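PDB 3R2T: superantigen-like protein SSL8 from Staphylococcus aureus, which is of undetermined function but belongs to the staphylococcal superantigen-like family, secreted toxin relatives that probably act by interfering with host immune defences. Local coordinates for residues 156-161 / 165-170; 174-177 / 183-186; 150-155 / 236-241. All coordinates share one frame; numbering follows the deposited sequence.

Contact 1. Residues 156-161 / 165-170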
ATOM      1  N   LEU A 156     -21.959  -0.331  25.713  1.00 44.49           N
ATOM      2  CA  LEU A 156     -21.807   0.359  24.446  1.00 43.38           C
ATOM      3  C   LEU A 156     -23.092   1.199  24.430  1.00 44.14           C
ATOM      4  O   LEU A 156     -24.184   0.654  24.371  1.00 44.42           O
ATOM      5  CB  LEU A 156     -21.786  -0.599  23.261  1.00 44.47           C
ATOM      6  CG  LEU A 156     -21.900   0.030  21.862  1.00 45.13           C
ATOM      7  CD1 LEU A 156     -20.818   1.061  21.601  1.00 44.27           C
ATOM      8  CD2 LEU A 156     -21.859  -1.045  20.788  1.00 46.49           C
ATOM      9  N   LEU A 157     -22.970   2.513  24.563  1.00 43.71           N
ATOM     10  CA  LEU A 157     -24.128   3.380  24.545  1.00 43.77           C
ATOM     11  C   LEU A 157     -24.194   4.052  23.188  1.00 43.00           C
ATOM     12  O   LEU A 157     -23.261   4.747  22.788  1.00 42.84           O
ATOM     13  CB  LEU A 157     -24.017   4.430  25.643  1.00 44.40           C
ATOM     14  CG  LEU A 157     -25.164   5.435  25.722  1.00 47.89           C
ATOM     15  CD1 LEU A 157     -26.491   4.739  25.990  1.00 50.98           C
ATOM     16  CD2 LEU A 157     -24.861   6.467  26.818  1.00 49.56           C
ATOM     17  N   VAL A 158     -25.292   3.853  22.474  1.00 42.48           N
ATOM     18  CA  VAL A 158     -25.448   4.472  21.155  1.00 42.57           C
ATOM     19  C   VAL A 158     -26.530   5.534  21.282  1.00 44.53           C
ATOM     20  O   VAL A 158     -27.641   5.222  21.734  1.00 44.08           O
ATOM     21  CB  VAL A 158     -25.834   3.445  20.105  1.00 42.70           C
ATOM     22  CG1 VAL A 158     -25.994   4.099  18.706  1.00 40.83           C
ATOM     23  CG2 VAL A 158     -24.792   2.333  20.084  1.00 41.10           C
ATOM     24  N   LYS A 159     -26.197   6.766  20.874  1.00 44.26           N
ATOM     25  CA  LYS A 159     -27.101   7.895  20.976  1.00 48.60           C
ATOM     26  C   LYS A 159     -27.178   8.830  19.772  1.00 50.03           C
ATOM     27  O   LYS A 159     -26.277   8.901  18.932  1.00 48.05           O
ATOM     28  CB  LYS A 159     -26.710   8.785  22.142  1.00 48.66           C
ATOM     29  CG  LYS A 159     -26.587   8.107  23.441  1.00 52.64           C
ATOM     30  CD  LYS A 159     -26.528   9.143  24.564  1.00 59.30           C
ATOM     31  CE  LYS A 159     -25.406  10.140  24.387  1.00 62.09           C
ATOM     32  NZ  LYS A 159     -25.439  11.151  25.470  1.00 68.11           N
ATOM     33  N   LYS A 160     -28.302   9.531  19.746  1.00 53.15           N
ATOM     34  CA  LYS A 160     -28.632  10.561  18.784  1.00 56.89           C
ATOM     35  C   LYS A 160     -29.443  11.538  19.623  1.00 59.38           C
ATOM     36  O   LYS A 160     -30.469  11.161  20.198  1.00 57.33           O
ATOM     37  CB  LYS A 160     -29.449  10.004  17.629  1.00 58.47           C
ATOM     38  CG  LYS A 160     -29.772  11.025  16.577  1.00 60.64           C
ATOM     39  CD  LYS A 160     -30.481  10.376  15.420  1.00 64.19           C
ATOM     40  CE  LYS A 160     -30.887  11.392  14.362  1.00 67.02           C
ATOM     41  NZ  LYS A 160     -31.688  10.730  13.299  1.00 69.35           N
ATOM     42  N   ILE A 161     -28.975  12.780  19.712  0.50 61.60           N
ATOM     43  CA  ILE A 161     -29.657  13.802  20.513  0.50 64.73           C
ATOM     44  C   ILE A 161     -30.388  14.791  19.635  0.50 68.18           C
ATOM     45  O   ILE A 161     -30.107  15.985  19.678  0.50 70.64           O
ATOM     46  CB  ILE A 161     -28.670  14.613  21.349  0.50 64.56           C
ATOM     47  CG1 ILE A 161     -27.875  15.549  20.436  0.50 65.37           C
ATOM     48  CG2 ILE A 161     -27.772  13.684  22.165  0.50 61.01           C
ATOM     49  CD1 ILE A 161     -26.953  16.490  21.170  0.50 66.39           C
ATOM     50  N   ASP A 165     -36.391  13.142  17.125  1.00 72.71           N
ATOM     51  CA  ASP A 165     -35.934  11.926  16.448  1.00 70.32           C
ATOM     52  C   ASP A 165     -34.624  11.471  17.072  1.00 64.42           C
ATOM     53  O   ASP A 165     -33.656  11.183  16.371  1.00 64.01           O
ATOM     54  CB  ASP A 165     -35.778  12.129  14.936  1.00 71.93           C
ATOM     55  CG  ASP A 165     -35.454  10.815  14.198  1.00 74.17           C
ATOM     56  OD1 ASP A 165     -35.606  10.760  12.956  1.00 78.69           O
ATOM     57  OD2 ASP A 165     -35.067   9.827  14.868  1.00 76.37           O
ATOM     58  N   GLY A 166     -34.602  11.407  18.397  1.00 59.99           N
ATOM     59  CA  GLY A 166     -33.410  10.996  19.116  1.00 55.10           C
ATOM     60  C   GLY A 166     -33.603   9.694  19.851  1.00 52.10           C
ATOM     61  O   GLY A 166     -34.683   9.134  19.855  1.00 51.74           O
ATOM     62  N   PHE A 167     -32.533   9.205  20.461  1.00 49.10           N
ATOM     63  CA  PHE A 167     -32.577   7.970  21.218  1.00 47.69           C
ATOM     64  C   PHE A 167     -31.317   7.737  22.019  1.00 46.41           C
ATOM     65  O   PHE A 167     -30.286   8.344  21.782  1.00 46.18           O
ATOM     66  CB  PHE A 167     -32.842   6.744  20.319  1.00 48.10           C
ATOM     67  CG  PHE A 167     -31.851   6.560  19.188  1.00 46.32           C
ATOM     68  CD1 PHE A 167     -32.221   6.836  17.874  1.00 49.77           C
ATOM     69  CD2 PHE A 167     -30.565   6.101  19.429  1.00 47.11           C
ATOM     70  CE1 PHE A 167     -31.329   6.656  16.819  1.00 48.89           C
ATOM     71  CE2 PHE A 167     -29.658   5.926  18.383  1.00 45.39           C
ATOM     72  CZ  PHE A 167     -30.045   6.209  17.072  1.00 47.25           C
ATOM     73  N   SER A 168     -31.429   6.825  22.964  1.00 46.85           N
ATOM     74  CA  SER A 168     -30.336   6.421  23.824  1.00 46.03           C
ATOM     75  C   SER A 168     -30.534   4.927  24.078  1.00 44.91           C
ATOM     76  O   SER A 168     -31.467   4.546  24.782  1.00 45.67           O
ATOM     77  CB  SER A 168     -30.364   7.197  25.127  1.00 46.24           C
ATOM     78  OG  SER A 168     -29.323   6.735  25.951  1.00 48.72           O
ATOM     79  N   ILE A 169     -29.657   4.106  23.489  1.00 44.13           N
ATOM     80  CA  ILE A 169     -29.759   2.644  23.546  1.00 44.88           C
ATOM     81  C   ILE A 169     -28.490   1.917  24.030  1.00 45.00           C
ATOM     82  O   ILE A 169     -27.398   2.122  23.485  1.00 43.17           O
ATOM     83  CB  ILE A 169     -30.126   2.088  22.123  1.00 45.17           C
ATOM     84  CG1 ILE A 169     -31.375   2.806  21.574  1.00 47.35           C
ATOM     85  CG2 ILE A 169     -30.327   0.563  22.147  1.00 44.93           C
ATOM     86  CD1 ILE A 169     -31.964   2.207  20.255  1.00 47.35           C
ATOM     87  N   ASP A 170     -28.649   1.062  25.047  1.00 46.36           N
ATOM     88  CA  ASP A 170     -27.544   0.250  25.572  1.00 48.41           C
ATOM     89  C   ASP A 170     -27.399  -0.961  24.701  1.00 49.21           C
ATOM     90  O   ASP A 170     -28.335  -1.728  24.569  1.00 50.31           O
ATOM     91  CB  ASP A 170     -27.809  -0.243  26.990  1.00 49.52           C
ATOM     92  CG  ASP A 170     -27.762   0.855  27.999  1.00 54.12           C
ATOM     93  OD1 ASP A 170     -27.364   1.973  27.619  1.00 62.68           O
ATOM     94  OD2 ASP A 170     -28.108   0.600  29.179  1.00 62.65           O
TER
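V158 and I169 face each other as a hydrogen-bonded pair where strands 156-160 and 167-170 run antiparallel at 167°, their axes 4.8 Å apart at closest approach. The amide N of V158 gives to O of I169 over 2.9 Å in an almost straight bond, and I169 N returns one to V158 O; a second such pair joins K160 and F167. K159 and S168 form the non-hydrogen-bonded pair between them, and L157 and D170 another beyond V158 and I169.

On the face that bears V158, K160, F167 and I169, the F167 ring is the centrepiece. Its CG is wedged between backbone N and carbonyl carbon (chi1 56°), which folds the ring over toward the partner strand. There CB of K160 sits above one ring face, 4.0 Å from the centroid in a CH-pi contact, while the carbonyl O of V158 lies at the ring edge. V158 CG1 meets F167 CE2 side by side at 4.1 Å. Lysine suits position 160 because its aliphatic part covers the ring while its extended chain carries NZ on toward the turn, where it forms a long, and so weak, salt bridge, 3.8 Å, to OD2 of D165. On the reverse face, L157 CD1 lies against S168 OG and 3.3 Å from D170 OD1, which takes a weak hydrogen bond from N155 ND2; the aliphatic chain of K159 also lies near S168 OG. Serine and aspartate suit this exposed side of the outer strand.

The pair is a beta hairpin at the rim of the beta-grasp sheet. Strand 167-171 is outermost, whereas 156-160 also bonds in parallel to strand 241-248. Helix 182-197 packs on the V158 face, bringing L193 and Y197 to V158 and Y197 to I169.

Contact 2. Residues 174-177 / 183-186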
ATOM      1  N   PHE A 174     -18.858  -7.143  23.679  1.00 51.20           N
ATOM      2  CA  PHE A 174     -17.913  -7.924  24.447  1.00 52.36           C
ATOM      3  C   PHE A 174     -16.571  -7.901  23.747  1.00 50.23           C
ATOM      4  O   PHE A 174     -16.483  -7.864  22.514  1.00 49.32           O
ATOM      5  CB  PHE A 174     -18.395  -9.368  24.636  1.00 54.91           C
ATOM      6  CG  PHE A 174     -18.201 -10.234  23.427  1.00 59.20           C
ATOM      7  CD1 PHE A 174     -17.231 -11.234  23.426  1.00 62.66           C
ATOM      8  CD2 PHE A 174     -18.956 -10.037  22.285  1.00 64.24           C
ATOM      9  CE1 PHE A 174     -17.031 -12.036  22.309  1.00 63.96           C
ATOM     10  CE2 PHE A 174     -18.759 -10.831  21.162  1.00 67.13           C
ATOM     11  CZ  PHE A 174     -17.794 -11.836  21.178  1.00 66.19           C
ATOM     12  N   ILE A 175     -15.534  -7.902  24.566  1.00 48.99           N
ATOM     13  CA  ILE A 175     -14.176  -7.899  24.103  1.00 47.56           C
ATOM     14  C   ILE A 175     -13.555  -9.170  24.642  1.00 47.91           C
ATOM     15  O   ILE A 175     -13.542  -9.410  25.839  1.00 47.99           O
ATOM     16  CB  ILE A 175     -13.442  -6.646  24.606  1.00 46.78           C
ATOM     17  CG1 ILE A 175     -14.198  -5.387  24.127  1.00 44.95           C
ATOM     18  CG2 ILE A 175     -11.970  -6.656  24.143  1.00 43.19           C
ATOM     19  CD1 ILE A 175     -13.744  -4.112  24.769  1.00 44.80           C
ATOM     20  N   GLN A 176     -13.087 -10.005  23.730  1.00 49.96           N
ATOM     21  CA  GLN A 176     -12.450 -11.278  24.080  1.00 52.34           C
ATOM     22  C   GLN A 176     -10.967 -11.180  24.496  1.00 50.89           C
ATOM     23  O   GLN A 176     -10.479 -11.990  25.298  1.00 53.98           O
ATOM     24  CB  GLN A 176     -12.633 -12.309  22.944  1.00 53.98           C
ATOM     25  CG  GLN A 176     -12.876 -11.798  21.463  1.00 59.70           C
ATOM     26  CD  GLN A 176     -11.933 -10.702  20.928  1.00 62.85           C
ATOM     27  OE1 GLN A 176     -11.733  -9.647  21.569  1.00 64.23           O
ATOM     28  NE2 GLN A 176     -11.409 -10.917  19.706  1.00 59.86           N
ATOM     29  N   LYS A 177     -10.274 -10.172  23.992  1.00 46.50           N
ATOM     30  CA  LYS A 177      -8.857 -10.006  24.251  1.00 46.02           C
ATOM     31  C   LYS A 177      -8.498  -9.040  25.385  1.00 44.02           C
ATOM     32  O   LYS A 177      -9.152  -8.021  25.562  1.00 43.63           O
ATOM     33  CB  LYS A 177      -8.190  -9.505  22.973  1.00 44.37           C
ATOM     34  CG  LYS A 177      -8.328 -10.451  21.781  1.00 47.41           C
ATOM     35  CD  LYS A 177      -7.772  -9.777  20.507  1.00 47.39           C
ATOM     36  CE  LYS A 177      -6.286  -9.907  20.347  1.00 48.41           C
ATOM     37  NZ  LYS A 177      -5.414  -9.788  21.535  1.00 47.57           N
ATOM     38  N   LYS A 183      -7.958  -0.677  15.987  1.00 34.17           N
ATOM     39  CA  LYS A 183      -8.415  -1.115  14.689  1.00 36.49           C
ATOM     40  C   LYS A 183      -9.591  -2.065  14.848  1.00 37.28           C
ATOM     41  O   LYS A 183     -10.648  -1.885  14.199  1.00 35.82           O
ATOM     42  CB  LYS A 183      -7.264  -1.815  13.960  1.00 37.21           C
ATOM     43  CG  LYS A 183      -7.619  -2.442  12.630  1.00 38.89           C
ATOM     44  CD  LYS A 183      -6.488  -3.314  12.140  1.00 36.56           C
ATOM     45  CE  LYS A 183      -6.787  -3.876  10.763  1.00 39.28           C
ATOM     46  NZ  LYS A 183      -6.807  -2.759   9.779  1.00 39.35           N
ATOM     47  N   GLU A 184      -9.421  -3.073  15.713  1.00 38.20           N
ATOM     48  CA  GLU A 184     -10.483  -4.081  15.932  1.00 39.53           C
ATOM     49  C   GLU A 184     -11.747  -3.460  16.547  1.00 38.74           C
ATOM     50  O   GLU A 184     -12.853  -3.735  16.096  1.00 38.51           O
ATOM     51  CB  GLU A 184      -9.967  -5.294  16.749  1.00 39.53           C
ATOM     52  CG  GLU A 184     -11.061  -6.263  17.183  1.00 41.13           C
ATOM     53  CD  GLU A 184     -10.559  -7.607  17.731  1.00 47.60           C
ATOM     54  OE1 GLU A 184      -9.321  -7.840  17.853  1.00 48.61           O
ATOM     55  OE2 GLU A 184     -11.436  -8.447  18.039  1.00 51.55           O
ATOM     56  N   LEU A 185     -11.572  -2.612  17.556  1.00 37.81           N
ATOM     57  CA  LEU A 185     -12.717  -1.955  18.199  1.00 37.93           C
ATOM     58  C   LEU A 185     -13.442  -1.077  17.197  1.00 37.17           C
ATOM     59  O   LEU A 185     -14.643  -1.138  17.084  1.00 37.62           O
ATOM     60  CB  LEU A 185     -12.262  -1.107  19.371  1.00 37.86           C
ATOM     61  CG  LEU A 185     -11.665  -1.866  20.544  1.00 40.94           C
ATOM     62  CD1 LEU A 185     -11.262  -0.898  21.645  1.00 43.33           C
ATOM     63  CD2 LEU A 185     -12.647  -2.882  21.084  1.00 42.39           C
ATOM     64  N   ASP A 186     -12.684  -0.265  16.466  1.00 37.00           N
ATOM     65  CA  ASP A 186     -13.229   0.624  15.442  1.00 37.36           C
ATOM     66  C   ASP A 186     -14.070  -0.103  14.404  1.00 38.41           C
ATOM     67  O   ASP A 186     -15.172   0.332  14.077  1.00 40.13           O
ATOM     68  CB  ASP A 186     -12.082   1.305  14.705  1.00 37.18           C
ATOM     69  CG  ASP A 186     -12.561   2.131  13.488  1.00 39.26           C
ATOM     70  OD1 ASP A 186     -12.160   1.785  12.358  1.00 40.91           O
ATOM     71  OD2 ASP A 186     -13.351   3.089  13.649  1.00 38.72           O
TER
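The apolar part of this contact is a meeting of methyl groups: I175 CD1 comes within 4.0 Å of L185 CD2, the two side chains crossing at about a right angle. L185 projects from helix 182-197 and I175 from the irregular segment after strand 167-171. Their purely hydrocarbon side chains suit a buried position, and V180 touches both of them, so that loop, short strand and helix share one apolar cluster.

Polar contacts gather about the carboxylate of E184. Q176 and E184 approach from opposite directions, amide and carboxylate planes 77° apart, and Q176 NE2 gives a weak hydrogen bond to E184 OE2, 3.0 Å long but bent to 129°. The glutamine is curled back on itself, bent at chi2 (48°), which also brings its OE1 to the backbone N of K177 at 2.9 Å. That N-H approaches from above the carbonyl plane. A glutamine serves here because one amide can accept from its own loop and donate to the helix. The stronger partner of E184 OE2 is K188, one turn further along the same helix, which forms a salt bridge with it.

K177 adds contact through its aliphatic chain: CD lies 3.6 Å from E184 OE1, whereas NZ stays 5.7 Å from that same oxygen. Its ammonium group is engaged elsewhere, by the carbonyl O of E179, the hydroxyl of T140 and a salt bridge to D119.

With the carboxylate shared between K188 and a weak amide donor, E184 probably remains ionised despite its burial. The buried ammonium of K177 is probably compensated in the same way by D119, a bond that ties the loop to a residue of the OB-fold domain.

Contact 3. Residues 150-155 / 236-241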
ATOM      1  N   SER A 150     -10.610 -13.343  31.291  1.00 66.00           N
ATOM      2  CA  SER A 150     -10.280 -12.071  30.637  1.00 64.63           C
ATOM      3  C   SER A 150     -11.413 -11.415  29.825  1.00 63.64           C
ATOM      4  O   SER A 150     -11.191 -10.426  29.101  1.00 61.62           O
ATOM      5  CB  SER A 150      -9.030 -12.256  29.768  1.00 64.83           C
ATOM      6  OG  SER A 150      -9.137 -13.372  28.905  1.00 67.06           O
ATOM      7  N   LEU A 151     -12.621 -11.954  29.963  1.00 63.65           N
ATOM      8  CA  LEU A 151     -13.792 -11.442  29.263  1.00 61.68           C
ATOM      9  C   LEU A 151     -14.299 -10.129  29.872  1.00 59.39           C
ATOM     10  O   LEU A 151     -14.532 -10.052  31.085  1.00 60.64           O
ATOM     11  CB  LEU A 151     -14.915 -12.480  29.343  1.00 63.27           C
ATOM     12  CG  LEU A 151     -16.297 -12.096  28.821  1.00 63.68           C
ATOM     13  CD1 LEU A 151     -16.232 -11.677  27.355  1.00 64.40           C
ATOM     14  CD2 LEU A 151     -17.276 -13.255  29.029  1.00 67.38           C
ATOM     15  N   ARG A 152     -14.483  -9.117  29.022  1.00 55.68           N
ATOM     16  CA  ARG A 152     -15.003  -7.817  29.439  1.00 53.42           C
ATOM     17  C   ARG A 152     -16.254  -7.460  28.639  1.00 52.14           C
ATOM     18  O   ARG A 152     -16.318  -7.691  27.423  1.00 50.10           O
ATOM     19  CB  ARG A 152     -13.960  -6.727  29.217  1.00 52.09           C
ATOM     20  CG  ARG A 152     -12.628  -6.993  29.900  1.00 53.42           C
ATOM     21  CD  ARG A 152     -12.757  -7.129  31.403  1.00 52.35           C
ATOM     22  NE  ARG A 152     -11.520  -7.654  31.968  1.00 53.74           N
ATOM     23  CZ  ARG A 152     -11.350  -7.976  33.248  1.00 57.25           C
ATOM     24  NH1 ARG A 152     -12.349  -7.821  34.113  1.00 57.49           N
ATOM     25  NH2 ARG A 152     -10.168  -8.457  33.668  1.00 58.22           N
ATOM     26  N   THR A 153     -17.241  -6.892  29.327  1.00 51.99           N
ATOM     27  CA  THR A 153     -18.485  -6.464  28.686  1.00 51.56           C
ATOM     28  C   THR A 153     -18.839  -5.030  29.075  1.00 49.44           C
ATOM     29  O   THR A 153     -19.825  -4.772  29.760  1.00 50.46           O
ATOM     30  CB  THR A 153     -19.663  -7.401  28.999  1.00 52.85           C
ATOM     31  OG1 THR A 153     -19.766  -7.566  30.409  1.00 55.98           O
ATOM     32  CG2 THR A 153     -19.458  -8.733  28.356  1.00 53.75           C
ATOM     33  N   PRO A 154     -18.021  -4.085  28.642  1.00 47.40           N
ATOM     34  CA  PRO A 154     -18.347  -2.705  28.946  1.00 46.37           C
ATOM     35  C   PRO A 154     -19.587  -2.274  28.156  1.00 45.89           C
ATOM     36  O   PRO A 154     -19.839  -2.798  27.060  1.00 45.11           O
ATOM     37  CB  PRO A 154     -17.121  -1.952  28.439  1.00 46.16           C
ATOM     38  CG  PRO A 154     -16.620  -2.825  27.281  1.00 45.20           C
ATOM     39  CD  PRO A 154     -16.839  -4.213  27.766  1.00 47.08           C
ATOM     40  N   ASN A 155     -20.374  -1.345  28.707  0.50 45.36           N
ATOM     41  CA  ASN A 155     -21.568  -0.881  28.010  0.50 44.56           C
ATOM     42  C   ASN A 155     -21.180  -0.116  26.764  0.50 44.08           C
ATOM     43  O   ASN A 155     -20.191   0.618  26.751  0.50 43.30           O
ATOM     44  CB  ASN A 155     -22.437   0.034  28.882  0.50 45.51           C
ATOM     45  CG  ASN A 155     -23.764   0.429  28.189  0.50 44.47           C
ATOM     46  OD1 ASN A 155     -24.338  -0.356  27.436  0.50 40.46           O
ATOM     47  ND2 ASN A 155     -24.247   1.637  28.460  0.50 39.15           N
ATOM     48  N   ILE A 236      -5.076  -1.193  23.334  1.00 41.31           N
ATOM     49  CA  ILE A 236      -5.770  -0.846  24.558  1.00 41.35           C
ATOM     50  C   ILE A 236      -5.972  -2.046  25.498  1.00 41.53           C
ATOM     51  O   ILE A 236      -6.333  -3.157  25.057  1.00 41.37           O
ATOM     52  CB  ILE A 236      -7.155  -0.295  24.178  1.00 41.18           C
ATOM     53  CG1 ILE A 236      -7.003   0.881  23.199  1.00 43.17           C
ATOM     54  CG2 ILE A 236      -7.920   0.139  25.394  1.00 42.85           C
ATOM     55  CD1 ILE A 236      -8.339   1.364  22.643  1.00 44.29           C
ATOM     56  N   ASN A 237      -5.733  -1.819  26.786  1.00 41.37           N
ATOM     57  CA  ASN A 237      -5.951  -2.825  27.838  1.00 42.17           C
ATOM     58  C   ASN A 237      -7.464  -2.890  28.104  1.00 41.21           C
ATOM     59  O   ASN A 237      -8.022  -2.019  28.764  1.00 42.29           O
ATOM     60  CB  ASN A 237      -5.174  -2.424  29.104  1.00 44.33           C
ATOM     61  CG  ASN A 237      -5.419  -3.355  30.266  1.00 45.72           C
ATOM     62  OD1 ASN A 237      -6.319  -4.182  30.225  1.00 52.16           O
ATOM     63  ND2 ASN A 237      -4.617  -3.212  31.326  1.00 52.17           N
ATOM     64  N   SER A 238      -8.123  -3.923  27.577  1.00 39.75           N
ATOM     65  CA  SER A 238      -9.573  -4.063  27.687  1.00 39.01           C
ATOM     66  C   SER A 238     -10.117  -4.000  29.115  1.00 39.07           C
ATOM     67  O   SER A 238     -11.218  -3.523  29.325  1.00 38.23           O
ATOM     68  CB  SER A 238     -10.065  -5.338  26.985  1.00 38.83           C
ATOM     69  OG  SER A 238      -9.530  -6.496  27.586  1.00 38.18           O
ATOM     70  N   GLU A 239      -9.353  -4.468  30.089  1.00 39.88           N
ATOM     71  CA  GLU A 239      -9.805  -4.411  31.473  1.00 42.41           C
ATOM     72  C   GLU A 239      -9.973  -2.950  31.929  1.00 41.77           C
ATOM     73  O   GLU A 239     -10.791  -2.643  32.794  1.00 42.03           O
ATOM     74  CB  GLU A 239      -8.824  -5.167  32.366  1.00 44.85           C
ATOM     75  CG  GLU A 239      -9.227  -5.273  33.832  1.00 50.97           C
ATOM     76  CD  GLU A 239      -8.872  -4.058  34.646  1.00 58.77           C
ATOM     77  OE1 GLU A 239      -7.774  -3.496  34.415  1.00 61.43           O
ATOM     78  OE2 GLU A 239      -9.669  -3.691  35.543  1.00 62.82           O
ATOM     79  N   GLN A 240      -9.227  -2.048  31.308  1.00 40.85           N
ATOM     80  CA  GLN A 240      -9.272  -0.649  31.690  1.00 41.29           C
ATOM     81  C   GLN A 240     -10.301   0.192  30.957  1.00 39.91           C
ATOM     82  O   GLN A 240     -10.369   1.379  31.194  1.00 42.03           O
ATOM     83  CB  GLN A 240      -7.875  -0.043  31.574  1.00 42.10           C
ATOM     84  CG  GLN A 240      -6.899  -0.568  32.673  1.00 44.62           C
ATOM     85  CD  GLN A 240      -7.258  -0.063  34.047  1.00 47.26           C
ATOM     86  OE1 GLN A 240      -7.420   1.128  34.241  1.00 55.21           O
ATOM     87  NE2 GLN A 240      -7.360  -0.964  35.019  1.00 49.81           N
ATOM     88  N   ILE A 241     -11.093  -0.405  30.065  1.00 38.32           N
ATOM     89  CA  ILE A 241     -12.134   0.349  29.353  1.00 36.34           C
ATOM     90  C   ILE A 241     -13.333   0.472  30.277  1.00 38.22           C
ATOM     91  O   ILE A 241     -13.868  -0.539  30.712  1.00 38.32           O
ATOM     92  CB  ILE A 241     -12.593  -0.363  28.075  1.00 36.45           C
ATOM     93  CG1 ILE A 241     -11.454  -0.421  27.054  1.00 35.25           C
ATOM     94  CG2 ILE A 241     -13.804   0.327  27.487  1.00 32.27           C
ATOM     95  CD1 ILE A 241     -11.803  -1.224  25.800  1.00 39.64           C
TER
HETATM   96  O   HOH W   1      -9.369  -8.218  29.604  1.00 35.48           O
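The guanidinium of R152 has CG of E239 over one face, 3.3 Å above its plane and offset toward the rim, with NH2 the nearest atom; at the edge, in the plane, a water accepts from NE at 3.2 Å. The E239 carboxylate, its plane turned 74° from the guanidinium, makes no salt bridge with R152: OE2 pairs with K214 and OE1 accepts from NE2 of Q240 at 2.6 Å. The arginine therefore presents its flat group to the aliphatic part of a glutamate, its chain bent at chi2 (-60°) to bring that group over residue 239.

The edge water also donates to the carbonyl O of S150 and to OG of S238, at 2.7 Å, thereby linking the two segments, which have no direct hydrogen bond between them. Here the loop leading into the first strand of the beta-grasp sheet, 156-160, runs beside the short 3-10 turn 238-240 that precedes its central strand, 241-248. S238 fits the turn as a small polar residue, and its hydroxyl has a stronger partner in the carbonyl O of K177. Further along, P154 CB packs on I241 CG2 at 4.1 Å, the rigid proline ring presenting an apolar surface to a buried isoleucine.

How the contacts relate
Contact 1 is a surface hairpin at the sheet rim, whereas contact 2 is buried near the middle of the chain and contact 3 is intermediate. Centres of contacts 2 and 3 lie about 9 Å apart, and each is about 21 Å from that of contact 1. Contacts 2 and 3 hold a common loop: I175 bonds through its backbone to R152 and packs on I241 and S238. A weak hydrogen bond from N155 to D170 ties contact 3 to contact 1. Chemistry follows place: regular backbone bonds dominate the hairpin, methyl packing and compensated charges the interior, and a bridging water with a guanidinium face covered by an aliphatic chain the partly buried loop.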